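NADPH-dependent aldehyde reductase YqhD (Escherichia coli, PDB 4QGS) reduces a broad range of short-chain aldehydes to primary alcohols with NADPH, working as a zinc-dependent member of the iron-containing alcohol dehydrogenase family. Local coordinates at residues 81-93 and 114-128. Residues are numbered along the deposited sequence; the frame is centred on the assembly and turned at random.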
loop_
_atom_site.group_PDB
_atom_site.type_symbol
_atom_site.label_atom_id
_atom_site.label_comp_id
_atom_site.label_asym_id
_atom_site.label_seq_id
_atom_site.Cartn_x
_atom_site.Cartn_y
_atom_site.Cartn_z
ATOM N N ALA A 81 6.608 15.524 -2.702
ATOM C CA ALA A 81 7.913 16.172 -2.597
ATOM C C ALA A 81 8.103 16.887 -1.263
ATOM O O ALA A 81 7.189 17.542 -0.761
ATOM C CB ALA A 81 8.114 17.150 -3.743
ATOM N N TYR A 82 9.306 16.760 -0.705
ATOM C CA TYR A 82 9.683 17.447 0.530
ATOM C C TYR A 82 9.516 18.950 0.362
ATOM O O TYR A 82 9.239 19.664 1.327
ATOM C CB TYR A 82 11.129 17.107 0.918
ATOM C CG TYR A 82 11.685 17.891 2.094
ATOM C CD1 TYR A 82 11.608 17.386 3.388
ATOM C CD2 TYR A 82 12.312 19.120 1.909
ATOM C CE1 TYR A 82 12.120 18.090 4.466
ATOM C CE2 TYR A 82 12.826 19.832 2.983
ATOM C CZ TYR A 82 12.729 19.310 4.258
ATOM O OH TYR A 82 13.238 20.005 5.331
ATOM N N GLU A 83 9.701 19.411 -0.871
ATOM C CA GLU A 83 9.412 20.788 -1.250
ATOM C C GLU A 83 8.030 21.189 -0.777
ATOM O O GLU A 83 7.875 22.017 0.119
ATOM C CB GLU A 83 9.471 20.966 -2.773
ATOM C CG GLU A 83 10.829 20.789 -3.423
ATOM C CD GLU A 83 10.758 20.973 -4.929
ATOM O OE1 GLU A 83 10.350 22.067 -5.378
ATOM O OE2 GLU A 83 11.097 20.021 -5.665
ATOM N N THR A 84 7.033 20.572 -1.398
ATOM C CA THR A 84 5.648 20.994 -1.272
ATOM C C THR A 84 5.095 20.769 0.128
ATOM O O THR A 84 4.345 21.595 0.642
ATOM C CB THR A 84 4.762 20.262 -2.294
ATOM O OG1 THR A 84 5.347 20.380 -3.597
ATOM C CG2 THR A 84 3.367 20.859 -2.315
ATOM N N LEU A 85 5.471 19.657 0.748
ATOM C CA LEU A 85 4.978 19.353 2.086
ATOM C C LEU A 85 5.429 20.424 3.082
ATOM O O LEU A 85 4.682 20.791 3.987
ATOM C CB LEU A 85 5.443 17.962 2.528
ATOM C CG LEU A 85 5.032 16.819 1.592
ATOM C CD1 LEU A 85 5.507 15.485 2.122
ATOM C CD2 LEU A 85 3.519 16.794 1.379
ATOM N N MET A 86 6.641 20.943 2.895
ATOM C CA MET A 86 7.149 22.019 3.746
ATOM C C MET A 86 6.361 23.314 3.561
ATOM O O MET A 86 6.193 24.078 4.510
ATOM C CB MET A 86 8.627 22.284 3.469
ATOM C CG MET A 86 9.577 21.416 4.267
ATOM S SD MET A 86 9.328 21.558 6.054
ATOM C CE MET A 86 8.470 20.041 6.371
ATOM N N ASN A 87 5.895 23.564 2.337
ATOM C CA ASN A 87 5.023 24.708 2.063
ATOM C C ASN A 87 3.734 24.606 2.867
ATOM O O ASN A 87 3.204 25.603 3.357
ATOM C CB ASN A 87 4.690 24.793 0.575
ATOM C CG ASN A 87 5.764 25.502 -0.226
ATOM O OD1 ASN A 87 6.541 26.294 0.310
ATOM N ND2 ASN A 87 5.814 25.217 -1.520
ATOM N N ALA A 88 3.225 23.387 2.987
ATOM C CA ALA A 88 2.013 23.159 3.759
ATOM C C ALA A 88 2.302 23.329 5.240
ATOM O O ALA A 88 1.475 23.854 5.982
ATOM C CB ALA A 88 1.456 21.789 3.481
ATOM N N VAL A 89 3.479 22.875 5.665
ATOM C CA VAL A 89 3.902 23.033 7.054
ATOM C C VAL A 89 3.971 24.521 7.386
ATOM O O VAL A 89 3.615 24.944 8.488
ATOM C CB VAL A 89 5.267 22.350 7.317
ATOM C CG1 VAL A 89 5.824 22.732 8.687
ATOM C CG2 VAL A 89 5.125 20.838 7.211
ATOM N N LYS A 90 4.410 25.307 6.407
ATOM C CA LYS A 90 4.452 26.761 6.525
ATOM C C LYS A 90 3.058 27.350 6.752
ATOM O O LYS A 90 2.838 28.090 7.714
ATOM C CB LYS A 90 5.075 27.381 5.272
ATOM C CG LYS A 90 5.533 28.825 5.452
ATOM C CD LYS A 90 5.065 29.722 4.312
ATOM C CE LYS A 90 3.549 29.785 4.235
ATOM N NZ LYS A 90 3.077 30.735 3.188
ATOM N N LEU A 91 2.129 27.024 5.856
ATOM C CA LEU A 91 0.755 27.513 5.951
ATOM C C LEU A 91 0.132 27.104 7.283
ATOM O O LEU A 91 -0.533 27.906 7.938
ATOM C CB LEU A 91 -0.083 26.987 4.773
ATOM C CG LEU A 91 -1.546 27.405 4.555
ATOM C CD1 LEU A 91 -1.948 27.115 3.121
ATOM C CD2 LEU A 91 -2.509 26.696 5.491
ATOM N N VAL A 92 0.356 25.854 7.679
ATOM C CA VAL A 92 -0.224 25.317 8.901
ATOM C C VAL A 92 0.153 26.128 10.141
ATOM O O VAL A 92 -0.713 26.514 10.927
ATOM C CB VAL A 92 0.199 23.851 9.118
ATOM C CG1 VAL A 92 0.025 23.460 10.562
ATOM C CG2 VAL A 92 -0.601 22.928 8.211
ATOM N N ARG A 93 1.442 26.393 10.319
ATOM C CA ARG A 93 1.889 27.111 11.506
ATOM C C ARG A 93 1.532 28.596 11.425
ATOM O O ARG A 93 1.270 29.234 12.446
ATOM C CB ARG A 93 3.393 26.926 11.710
ATOM C CG ARG A 93 4.259 27.623 10.687
ATOM C CD ARG A 93 5.713 27.545 11.089
ATOM N NE ARG A 93 6.192 26.168 11.084
ATOM C CZ ARG A 93 7.281 25.755 11.724
ATOM N NH1 ARG A 93 8.002 26.614 12.435
ATOM N NH2 ARG A 93 7.643 24.481 11.661
ATOM N N PHE A 114 3.382 13.403 7.144
ATOM C CA PHE A 114 4.623 14.131 7.326
ATOM C C PHE A 114 4.352 15.554 7.800
ATOM O O PHE A 114 5.012 16.043 8.713
ATOM C CB PHE A 114 5.424 14.142 6.029
ATOM C CG PHE A 114 6.668 14.955 6.105
ATOM C CD1 PHE A 114 7.768 14.502 6.820
ATOM C CD2 PHE A 114 6.742 16.178 5.473
ATOM C CE1 PHE A 114 8.921 15.259 6.895
ATOM C CE2 PHE A 114 7.888 16.928 5.537
ATOM C CZ PHE A 114 8.978 16.475 6.254
ATOM N N ILE A 115 3.372 16.214 7.184
ATOM C CA ILE A 115 3.001 17.564 7.592
ATOM C C ILE A 115 2.605 17.608 9.072
ATOM O O ILE A 115 3.044 18.488 9.810
ATOM C CB ILE A 115 1.845 18.110 6.726
ATOM C CG1 ILE A 115 2.286 18.220 5.271
ATOM C CG2 ILE A 115 1.387 19.464 7.234
ATOM C CD1 ILE A 115 1.131 18.450 4.287
ATOM N N ALA A 116 1.804 16.639 9.505
ATOM C CA ALA A 116 1.334 16.574 10.886
ATOM C C ALA A 116 2.481 16.477 11.895
ATOM O O ALA A 116 2.442 17.092 12.963
ATOM C CB ALA A 116 0.393 15.391 11.059
ATOM N N ALA A 117 3.498 15.692 11.562
ATOM C CA ALA A 117 4.620 15.492 12.472
ATOM C C ALA A 117 5.594 16.653 12.392
ATOM O O ALA A 117 6.039 17.182 13.414
ATOM C CB ALA A 117 5.328 14.191 12.162
ATOM N N ALA A 118 5.924 17.044 11.166
ATOM C CA ALA A 118 6.848 18.144 10.940
ATOM C C ALA A 118 6.395 19.402 11.663
ATOM O O ALA A 118 7.219 20.183 12.143
ATOM C CB ALA A 118 6.997 18.417 9.445
ATOM N N ALA A 119 5.082 19.586 11.749
ATOM C CA ALA A 119 4.520 20.818 12.276
ATOM C C ALA A 119 4.778 21.014 13.765
ATOM O O ALA A 119 4.963 22.135 14.213
ATOM C CB ALA A 119 3.036 20.861 11.981
ATOM N N ASN A 120 4.781 19.925 14.527
ATOM C CA ASN A 120 5.168 19.999 15.935
ATOM C C ASN A 120 6.614 19.591 16.195
ATOM O O ASN A 120 7.034 19.438 17.354
ATOM C CB ASN A 120 4.256 19.152 16.851
ATOM C CG ASN A 120 2.787 19.325 16.559
ATOM O OD1 ASN A 120 2.367 20.341 16.001
ATOM N ND2 ASN A 120 1.992 18.346 16.969
ATOM N N TYR A 121 7.385 19.415 15.129
ATOM C CA TYR A 121 8.832 19.298 15.295
ATOM C C TYR A 121 9.302 20.701 15.659
ATOM O O TYR A 121 8.727 21.687 15.183
ATOM C CB TYR A 121 9.524 18.793 14.030
ATOM C CG TYR A 121 9.911 17.325 14.105
ATOM C CD1 TYR A 121 11.241 16.911 14.042
ATOM C CD2 TYR A 121 8.934 16.357 14.285
ATOM C CE1 TYR A 121 11.571 15.570 14.127
ATOM C CE2 TYR A 121 9.247 15.021 14.379
ATOM C CZ TYR A 121 10.571 14.631 14.298
ATOM O OH TYR A 121 10.868 13.292 14.385
ATOM N N PRO A 122 10.291 20.798 16.561
ATOM C CA PRO A 122 10.740 22.104 17.057
ATOM C C PRO A 122 11.104 23.134 15.969
ATOM O O PRO A 122 12.081 22.984 15.236
ATOM C CB PRO A 122 11.962 21.734 17.907
ATOM C CG PRO A 122 11.733 20.358 18.344
ATOM C CD PRO A 122 10.999 19.680 17.206
ATOM N N GLU A 123 10.252 24.160 15.892
ATOM C CA GLU A 123 10.518 25.493 15.321
ATOM C C GLU A 123 11.661 25.648 14.306
ATOM O O GLU A 123 11.448 26.130 13.196
ATOM C CB GLU A 123 10.793 26.462 16.477
ATOM C CG GLU A 123 9.730 26.423 17.592
ATOM C CD GLU A 123 8.474 27.183 17.234
ATOM O OE1 GLU A 123 8.336 27.593 16.059
ATOM O OE2 GLU A 123 7.635 27.389 18.133
ATOM N N ASN A 124 12.872 25.272 14.711
ATOM C CA ASN A 124 14.092 25.690 14.018
ATOM C C ASN A 124 14.822 24.524 13.359
ATOM O O ASN A 124 15.250 24.606 12.197
ATOM C CB ASN A 124 15.023 26.394 15.007
ATOM C CG ASN A 124 16.166 27.111 14.333
ATOM O OD1 ASN A 124 16.036 27.591 13.208
ATOM N ND2 ASN A 124 17.294 27.211 15.029
ATOM N N ILE A 125 14.971 23.445 14.124
ATOM C CA ILE A 125 15.591 22.205 13.655
ATOM C C ILE A 125 14.855 21.730 12.402
ATOM O O ILE A 125 13.661 21.995 12.258
ATOM C CB ILE A 125 15.558 21.106 14.768
ATOM C CG1 ILE A 125 16.659 21.333 15.825
ATOM C CG2 ILE A 125 15.723 19.713 14.193
ATOM C CD1 ILE A 125 16.741 22.723 16.482
ATOM N N ASP A 126 15.556 21.071 11.478
ATOM C CA ASP A 126 14.938 20.698 10.206
ATOM C C ASP A 126 14.235 19.344 10.274
ATOM O O ASP A 126 14.751 18.391 10.863
ATOM C CB ASP A 126 15.973 20.714 9.080
ATOM C CG ASP A 126 15.945 22.003 8.292
ATOM O OD1 ASP A 126 14.932 22.736 8.371
ATOM O OD2 ASP A 126 16.935 22.286 7.582
ATOM N N PRO A 127 13.016 19.289 9.714
ATOM C CA PRO A 127 12.073 18.165 9.671
ATOM C C PRO A 127 12.594 16.943 8.917
ATOM O O PRO A 127 12.023 15.851 9.067
ATOM C CB PRO A 127 10.870 18.755 8.934
ATOM C CG PRO A 127 11.462 19.839 8.114
ATOM C CD PRO A 127 12.481 20.451 8.994
ATOM N N TRP A 128 13.659 17.093 8.131
ATOM C CA TRP A 128 14.189 15.919 7.447
ATOM C C TRP A 128 14.702 14.804 8.365
ATOM O O TRP A 128 14.673 13.639 7.992
ATOM C CB TRP A 128 15.324 16.262 6.482
ATOM C CG TRP A 128 15.738 15.012 5.731
ATOM C CD1 TRP A 128 16.765 14.161 6.044
ATOM C CD2 TRP A 128 15.078 14.437 4.596
ATOM N NE1 TRP A 128 16.792 13.105 5.161
ATOM C CE2 TRP A 128 15.773 13.255 4.259
ATOM C CE3 TRP A 128 13.980 14.818 3.820
ATOM C CZ2 TRP A 128 15.400 12.454 3.177
ATOM C CZ3 TRP A 128 13.619 14.028 2.743
ATOM C CH2 TRP A 128 14.318 12.854 2.438
#
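Arg93 reaches Glu123 in a long salt bridge, NH1 to OE1 3.8 Å, with the carbonyl O of Glu123 near the plane of the guanidinium at its edge. Val89 O also lies in that plane, at the edge. Most of the remaining contact is apolar. Helices 82-95 and 106-119 pack together against the parallel sheet of the Rossmann-like N-terminal domain; the axes of 82-93 and 114-119 pass 9.2 Å apart, crossing at -55°. Ile115 is a knob in the hole formed by Leu85, Ala88, Val89 and Val92, and its CD1 presses tightly on Ala88 CB at 3.5 Å; Ile115 and Val92 also touch Leu100 of strand 99-104, so the packing continues onto the sheet. Bent at chi2 and chi3, Met86 turns its end toward Phe114 of helix 106-119 and Pro127 of the loop beyond it, placing CE 3.3 Å from Phe114 CE2 and SD 3.4 Å from Pro127 CG. Tyr82 receives the edge of the Trp128 indole in an offset edge-to-face pair, planes at 69° and Tyr82 CD1 3.5 Å from Trp128 CE3. Trp128 also makes a cation-pi contact with Arg165. Close-fitting apolar groups thus join the helices, while the loop's charged link at the exposed margin is probably weak.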